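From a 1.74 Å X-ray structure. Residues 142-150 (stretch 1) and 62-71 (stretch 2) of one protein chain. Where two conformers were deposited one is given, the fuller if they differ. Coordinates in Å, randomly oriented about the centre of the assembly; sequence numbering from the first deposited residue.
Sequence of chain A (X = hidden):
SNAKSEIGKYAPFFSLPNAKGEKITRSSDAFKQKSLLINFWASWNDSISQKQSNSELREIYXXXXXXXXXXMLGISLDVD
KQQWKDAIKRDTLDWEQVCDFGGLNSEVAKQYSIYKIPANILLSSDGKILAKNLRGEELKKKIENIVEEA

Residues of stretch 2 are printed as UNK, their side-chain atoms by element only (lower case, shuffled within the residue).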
ATOM      1  N   LYS A 142      -6.391 -25.753  -3.356  1.00 13.15           N
ATOM      2  CA  LYS A 142      -5.048 -25.935  -2.819  0.60 14.10           C
ATOM      3  C   LYS A 142      -5.100 -26.294  -1.331  1.00 13.61           C
ATOM      4  O   LYS A 142      -4.371 -27.219  -0.891  1.00 15.50           O
ATOM      5  CB  LYS A 142      -4.202 -24.715  -3.010  0.60 13.92           C
ATOM      6  CG  LYS A 142      -2.731 -24.968  -2.668  0.60 17.00           C
ATOM      7  CD  LYS A 142      -2.025 -25.842  -3.734  0.60 20.64           C
ATOM      8  CE  LYS A 142      -0.503 -25.687  -3.631  0.60 20.98           C
ATOM      9  NZ  LYS A 142       0.251 -26.637  -4.507  0.60 24.86           N
ATOM     10  N   ILE A 143      -5.981 -25.627  -0.579  1.00 14.11           N
ATOM     11  CA  ILE A 143      -6.156 -25.928   0.849  1.00 14.56           C
ATOM     12  C   ILE A 143      -6.745 -27.320   1.021  1.00 15.53           C
ATOM     13  O   ILE A 143      -6.229 -28.146   1.811  1.00 15.48           O
ATOM     14  CB  ILE A 143      -7.009 -24.907   1.610  1.00 14.98           C
ATOM     15  CG1 ILE A 143      -6.442 -23.482   1.471  1.00 16.90           C
ATOM     16  CG2 ILE A 143      -7.182 -25.324   3.102  1.00 15.64           C
ATOM     17  CD1 ILE A 143      -4.987 -23.304   1.781  1.00 17.10           C
ATOM     18  N   GLU A 144      -7.777 -27.630   0.263  1.00 16.45           N
ATOM     19  CA  GLU A 144      -8.283 -29.008   0.275  1.00 17.20           C
ATOM     20  C   GLU A 144      -7.181 -30.034   0.030  1.00 17.67           C
ATOM     21  O   GLU A 144      -7.136 -31.070   0.736  1.00 18.63           O
ATOM     22  CB  GLU A 144      -9.390 -29.217  -0.747  1.00 18.81           C
ATOM     23  CG  GLU A 144     -10.642 -28.526  -0.400  1.00 22.56           C
ATOM     24  CD  GLU A 144     -11.685 -28.545  -1.532  1.00 30.86           C
ATOM     25  OE1 GLU A 144     -11.421 -29.171  -2.601  1.00 32.57           O
ATOM     26  OE2 GLU A 144     -12.756 -27.894  -1.360  1.00 36.44           O
ATOM     27  N   ASN A 145      -6.314 -29.801  -0.957  1.00 18.12           N
ATOM     28  CA  ASN A 145      -5.200 -30.725  -1.238  1.00 19.17           C
ATOM     29  C   ASN A 145      -4.207 -30.905  -0.090  1.00 19.06           C
ATOM     30  O   ASN A 145      -3.773 -32.036   0.221  1.00 17.33           O
ATOM     31  CB  ASN A 145      -4.428 -30.344  -2.489  1.00 20.64           C
ATOM     32  CG  ASN A 145      -5.239 -30.547  -3.768  1.00 24.53           C
ATOM     33  OD1 ASN A 145      -6.289 -31.207  -3.775  1.00 30.66           O
ATOM     34  ND2 ASN A 145      -4.732 -29.992  -4.872  1.00 29.67           N
ATOM     35  N   ILE A 146      -3.866 -29.800   0.557  1.00 18.01           N
ATOM     36  CA  ILE A 146      -2.993 -29.820   1.724  1.00 18.25           C
ATOM     37  C   ILE A 146      -3.592 -30.655   2.826  1.00 17.89           C
ATOM     38  O   ILE A 146      -2.896 -31.479   3.409  1.00 17.49           O
ATOM     39  CB  ILE A 146      -2.722 -28.399   2.224  1.00 18.41           C
ATOM     40  CG1 ILE A 146      -1.761 -27.703   1.264  1.00 18.57           C
ATOM     41  CG2 ILE A 146      -2.095 -28.410   3.639  1.00 17.04           C
ATOM     42  CD1 ILE A 146      -1.711 -26.185   1.485  1.00 22.55           C
ATOM     43  N   VAL A 147      -4.871 -30.421   3.117  1.00 18.19           N
ATOM     44  CA  VAL A 147      -5.598 -31.191   4.138  1.00 19.23           C
ATOM     45  C   VAL A 147      -5.646 -32.686   3.783  1.00 20.43           C
ATOM     46  O   VAL A 147      -5.433 -33.546   4.634  1.00 20.90           O
ATOM     47  CB  VAL A 147      -7.017 -30.601   4.355  1.00 19.53           C
ATOM     48  CG1 VAL A 147      -7.833 -31.488   5.261  1.00 18.81           C
ATOM     49  CG2 VAL A 147      -6.880 -29.191   4.973  1.00 18.15           C
ATOM     50  N   GLU A 148      -5.878 -33.002   2.520  1.00 20.43           N
ATOM     51  CA  GLU A 148      -5.902 -34.396   2.054  0.60 21.46           C
ATOM     52  C   GLU A 148      -4.526 -35.052   2.155  1.00 21.24           C
ATOM     53  O   GLU A 148      -4.412 -36.250   2.475  1.00 21.97           O
ATOM     54  CB  GLU A 148      -6.393 -34.447   0.612  0.60 22.18           C
ATOM     55  CG  GLU A 148      -6.278 -35.816  -0.098  0.60 23.39           C
ATOM     56  CD  GLU A 148      -6.663 -35.692  -1.569  0.60 25.98           C
ATOM     57  OE1 GLU A 148      -6.219 -36.505  -2.410  0.60 28.64           O
ATOM     58  OE2 GLU A 148      -7.414 -34.759  -1.887  0.60 29.12           O
ATOM     59  N   GLU A 149      -3.460 -34.288   1.907  1.00 20.80           N
ATOM     60  CA  GLU A 149      -2.095 -34.817   2.006  1.00 21.25           C
ATOM     61  C   GLU A 149      -1.711 -35.188   3.429  1.00 21.75           C
ATOM     62  O   GLU A 149      -0.782 -35.988   3.635  1.00 21.21           O
ATOM     63  CB  GLU A 149      -1.071 -33.826   1.490  1.00 21.81           C
ATOM     64  CG  GLU A 149      -1.058 -33.662  -0.017  1.00 25.54           C
ATOM     65  CD  GLU A 149      -0.299 -32.409  -0.475  1.00 32.05           C
ATOM     66  OE1 GLU A 149       0.255 -31.671   0.371  1.00 33.42           O
ATOM     67  OE2 GLU A 149      -0.238 -32.184  -1.707  1.00 38.97           O
ATOM     68  N   ALA A 150      -2.388 -34.577   4.402  1.00 21.61           N
ATOM     69  CA  ALA A 150      -2.205 -34.899   5.819  1.00 20.98           C
ATOM     70  C   ALA A 150      -0.751 -34.832   6.189  1.00 22.14           C
ATOM     71  O   ALA A 150      -0.032 -33.892   5.809  1.00 21.90           O
ATOM     72  CB  ALA A 150      -2.772 -36.303   6.153  1.00 20.97           C
ATOM     73  OXT ALA A 150      -0.287 -35.760   6.900  1.00 21.53           O
ATOM     74  N   UNK A  62     -13.725 -20.743   8.689  1.00 14.98           N
ATOM     75  CA  UNK A  62     -14.899 -21.422   9.254  0.60 16.63           C
ATOM     76  C   UNK A  62     -14.762 -22.924   9.053  1.00 16.84           C
ATOM     77  O   UNK A  62     -15.094 -23.704   9.959  1.00 17.58           O
ATOM     78  n   UNK A  62     -21.194 -20.453   8.957  0.60 29.25           N
ATOM     79  c   UNK A  62     -17.450 -21.497   9.242  0.60 21.13           C
ATOM     80  c   UNK A  62     -18.657 -20.553   9.161  0.60 23.66           C
ATOM     81  c   UNK A  62     -16.200 -20.884   8.660  0.60 16.98           C
ATOM     82  c   UNK A  62     -19.953 -21.316   8.949  0.60 26.99           C
ATOM     83  N   UNK A  63     -14.248 -23.333   7.897  1.00 16.27           N
ATOM     84  CA  UNK A  63     -14.112 -24.743   7.559  1.00 17.77           C
ATOM     85  C   UNK A  63     -12.894 -25.391   8.217  1.00 16.78           C
ATOM     86  O   UNK A  63     -12.947 -26.578   8.568  1.00 17.94           O
ATOM     87  n   UNK A  63     -14.274 -28.197   2.262  1.00 32.87           N
ATOM     88  c   UNK A  63     -14.255 -26.429   4.044  1.00 25.31           C
ATOM     89  c   UNK A  63     -14.017 -24.889   6.030  1.00 17.76           C
ATOM     90  c   UNK A  63     -13.993 -26.320   5.540  1.00 23.29           C
ATOM     91  c   UNK A  63     -14.533 -27.899   3.706  1.00 30.32           C
ATOM     92  N   UNK A  64     -11.804 -24.640   8.411  1.00 16.46           N
ATOM     93  CA  UNK A  64     -10.529 -25.240   8.811  1.00 16.57           C
ATOM     94  C   UNK A  64      -9.951 -24.784  10.127  1.00 17.76           C
ATOM     95  O   UNK A  64      -8.749 -24.994  10.379  1.00 17.06           O
ATOM     96  o   UNK A  64     -10.759 -27.561   2.771  1.00 23.15           O
ATOM     97  c   UNK A  64      -9.473 -25.049   7.715  1.00 18.11           C
ATOM     98  c   UNK A  64     -10.287 -24.955   5.328  1.00 19.23           C
ATOM     99  c   UNK A  64     -10.015 -27.676   5.028  1.00 22.28           C
ATOM    100  c   UNK A  64     -10.467 -26.926   3.968  1.00 22.88           C
ATOM    101  c   UNK A  64      -9.695 -27.069   6.240  1.00 22.19           C
ATOM    102  c   UNK A  64     -10.623 -25.564   4.111  1.00 22.73           C
ATOM    103  c   UNK A  64      -9.818 -25.697   6.404  1.00 19.24           C
ATOM    104  N   UNK A  65     -10.773 -24.169  10.978  1.00 18.27           N
ATOM    105  CA  UNK A  65     -10.257 -23.579  12.203  1.00 20.14           C
ATOM    106  C   UNK A  65      -9.701 -24.586  13.215  1.00 20.65           C
ATOM    107  O   UNK A  65      -8.897 -24.221  14.079  1.00 22.90           O
ATOM    108  c   UNK A  65     -13.500 -22.405  14.032  1.00 28.41           C
ATOM    109  n   UNK A  65     -14.814 -20.251  14.099  1.00 33.24           N
ATOM    110  c   UNK A  65     -14.127 -21.282  13.225  1.00 32.81           C
ATOM    111  c   UNK A  65     -11.301 -22.685  12.882  1.00 21.23           C
ATOM    112  c   UNK A  65     -12.643 -23.321  13.144  1.00 23.94           C
ATOM    113  N   UNK A  66     -10.110 -25.829  13.123  1.00 19.50           N
ATOM    114  CA  UNK A  66      -9.652 -26.806  14.079  1.00 19.59           C
ATOM    115  C   UNK A  66      -9.016 -27.946  13.320  1.00 18.28           C
ATOM    116  O   UNK A  66      -9.416 -29.082  13.457  1.00 20.96           O
ATOM    117  n   UNK A  66     -13.745 -27.965  18.369  1.00 18.43           N
ATOM    118  c   UNK A  66     -10.523 -28.135  16.089  1.00 21.39           C
ATOM    119  c   UNK A  66     -11.428 -27.855  17.348  1.00 22.94           C
ATOM    120  c   UNK A  66     -12.892 -28.148  17.099  1.00 22.52           C
ATOM    121  c   UNK A  66     -10.858 -27.227  14.950  1.00 19.58           C
ATOM    122  N   UNK A  67      -8.002 -27.648  12.509  1.00 16.29           N
ATOM    123  CA  UNK A  67      -7.446 -28.605  11.546  1.00 15.62           C
ATOM    124  C   UNK A  67      -5.972 -28.815  11.814  1.00 14.84           C
ATOM    125  O   UNK A  67      -5.267 -27.861  12.122  1.00 15.21           O
ATOM    126  n   UNK A  67      -8.346 -29.901   8.692  1.00 18.36           N
ATOM    127  c   UNK A  67      -7.321 -29.129   9.075  1.00 14.13           C
ATOM    128  o   UNK A  67      -6.193 -29.291   8.652  1.00 13.10           O
ATOM    129  c   UNK A  67      -7.611 -28.088  10.103  1.00 15.19           C
ATOM    130  N   UNK A  68      -5.505 -30.049  11.700  1.00 13.71           N
ATOM    131  CA  UNK A  68      -4.117 -30.384  12.025  1.00 14.73           C
ATOM    132  C   UNK A  68      -3.112 -29.910  11.002  1.00 13.55           C
ATOM    133  O   UNK A  68      -1.918 -29.892  11.282  1.00 14.18           O
ATOM    134  c   UNK A  68      -4.995 -34.831  12.790  1.00 28.01           C
ATOM    135  c   UNK A  68      -3.879 -34.015  13.339  1.00 24.30           C
ATOM    136  c   UNK A  68      -4.248 -32.544  13.390  1.00 20.51           C
ATOM    137  c   UNK A  68      -3.907 -31.904  12.127  1.00 15.55           C
ATOM    138  n   UNK A  68      -5.802 -35.388  13.933  1.00 32.12           N
ATOM    139  N   UNK A  69      -3.570 -29.563   9.805  1.00 12.37           N
ATOM    140  CA  UNK A  69      -2.661 -29.473   8.669  1.00 11.81           C
ATOM    141  C   UNK A  69      -2.485 -28.077   8.111  1.00 12.21           C
ATOM    142  O   UNK A  69      -1.590 -27.869   7.337  1.00 11.88           O
ATOM    143  c   UNK A  69      -4.455 -32.485   8.217  1.00 13.18           C
ATOM    144  c   UNK A  69      -2.098 -32.502   8.612  1.00 14.54           C
ATOM    145  c   UNK A  69      -3.206 -31.860   8.120  1.00 11.67           C
ATOM    146  c   UNK A  69      -4.588 -33.769   8.754  1.00 15.40           C
ATOM    147  c   UNK A  69      -3.099 -30.441   7.582  1.00 11.54           C
ATOM    148  c   UNK A  69      -3.463 -34.411   9.225  1.00 17.09           C
ATOM    149  o   UNK A  69      -3.613 -35.682   9.795  1.00 18.82           O
ATOM    150  c   UNK A  69      -2.215 -33.802   9.180  1.00 14.15           C
ATOM    151  N   UNK A  70      -3.370 -27.162   8.479  1.00 11.93           N
ATOM    152  CA  UNK A  70      -3.403 -25.815   7.910  1.00 12.57           C
ATOM    153  C   UNK A  70      -3.699 -24.804   9.013  1.00 12.33           C
ATOM    154  O   UNK A  70      -4.592 -25.013   9.849  1.00 12.78           O
ATOM    155  c   UNK A  70      -3.046 -23.968   5.358  1.00 15.54           C
ATOM    156  c   UNK A  70      -4.357 -24.271   6.095  1.00 15.13           C
ATOM    157  c   UNK A  70      -5.808 -25.898   7.128  1.00 13.47           C
ATOM    158  c   UNK A  70      -4.406 -25.688   6.708  1.00 12.77           C
ATOM    159  N   UNK A  71      -2.900 -23.726   9.002  1.00 11.37           N
ATOM    160  CA  UNK A  71      -3.094 -22.571   9.847  1.00 12.07           C
ATOM    161  C   UNK A  71      -3.220 -21.290   9.025  1.00 11.34           C
ATOM    162  O   UNK A  71      -2.846 -21.270   7.852  1.00 12.33           O
TER

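Position 62 carries four carbons in a row ending in a nitrogen, an unbranched chain that identifies Lys62. It lies in a helix and is out of reach of stretch 1, its long amine-tipped chain free in solvent, where water can solvate the charge.

Position 63 has the same four carbons and terminal nitrogen, but here the CA-to-CB bond points toward the other helix and the nitrogen faces the carboxylate of Glu144. This is Lys63, extended with all four chi angles t. Its NZ lies 3.9 Å from Glu144 OE2, a long salt bridge; opposite charges suit this exposed margin, though at such a distance the attraction is loose.

At position 64 one carbon leads to a six-carbon ring bearing an oxygen; the ring lies against the side chains of Ile143 and Val147, and its oxygen approaches Glu144. The residue is Tyr64. Ile143 CG2 sits over one face of the ring, 3.8 Å from its centroid and 18° off the normal, a CH-pi contact, while Val147 CG2 approaches Tyr64 CE1 obliquely at 3.5 Å. The ring offers a broad apolar surface to two aliphatic residues one helical turn apart, and its polar end reaches the partly exposed Glu144, with Tyr64 OH 3.3 Å from Glu144 CG.

Positions 65 and 66 each show four carbons in a row and a nitrogen, hence Lys65 and Lys66. Neither touches stretch 1; both are exposed in the loop, a setting that suits charged, flexible chains.

At position 67 there are two carbons, the second carrying one oxygen and one nitrogen, and the oxygen lies near Val147 CG2. This short amide is Asn67. Its OD1 accepts a hydrogen bond from the backbone N of residue 69 at 2.9 Å, which ties the loop locally, and the same OD1 lies 3.7 Å from Val147 CG2. A short amide can reach forward to the backbone N two residues on.

Position 68 again has four carbons in a row and a nitrogen. Lys68 makes no contact with the helix; a long charged chain is at ease on an exposed loop.

Position 69 has one carbon and a six-carbon ring with an oxygen, the ring packed against Ala150. It is Tyr69, which has the largest area covered by the other stretch. Ala150 CA stands over one ring face, 3.5 Å from the centroid and 12° off the normal, and Ala150 CB is 3.7 Å from Tyr69 CZ. A flat ring can pack closely against so small a residue at the chain terminus.

Position 70 has four carbons, forked at the first, with one arm two carbons long; they meet Ile143 and Val147. This is Ile70, buried in a strand. Its CD1 meets Ile143 CD1 at 4.1 Å and its CG2 meets Val147 CG2 at 4.1 Å, so a branched aliphatic chain can meet both residues of the helix.

Position 71 has no side-chain atoms and is Gly71, buried in the strand but clear of stretch 1.

The contact works by packing, with no hydrogen bond across it. Ile143 and Val147 meet Tyr64 and Ile70, Ala150 covers Tyr69, and Ile146 CG2 lies 3.8 Å from Tyr69 O, while the long salt bridge adds a charged pair at the margin.

Stretch 2, residues 62-71: KKYKKNKYIG
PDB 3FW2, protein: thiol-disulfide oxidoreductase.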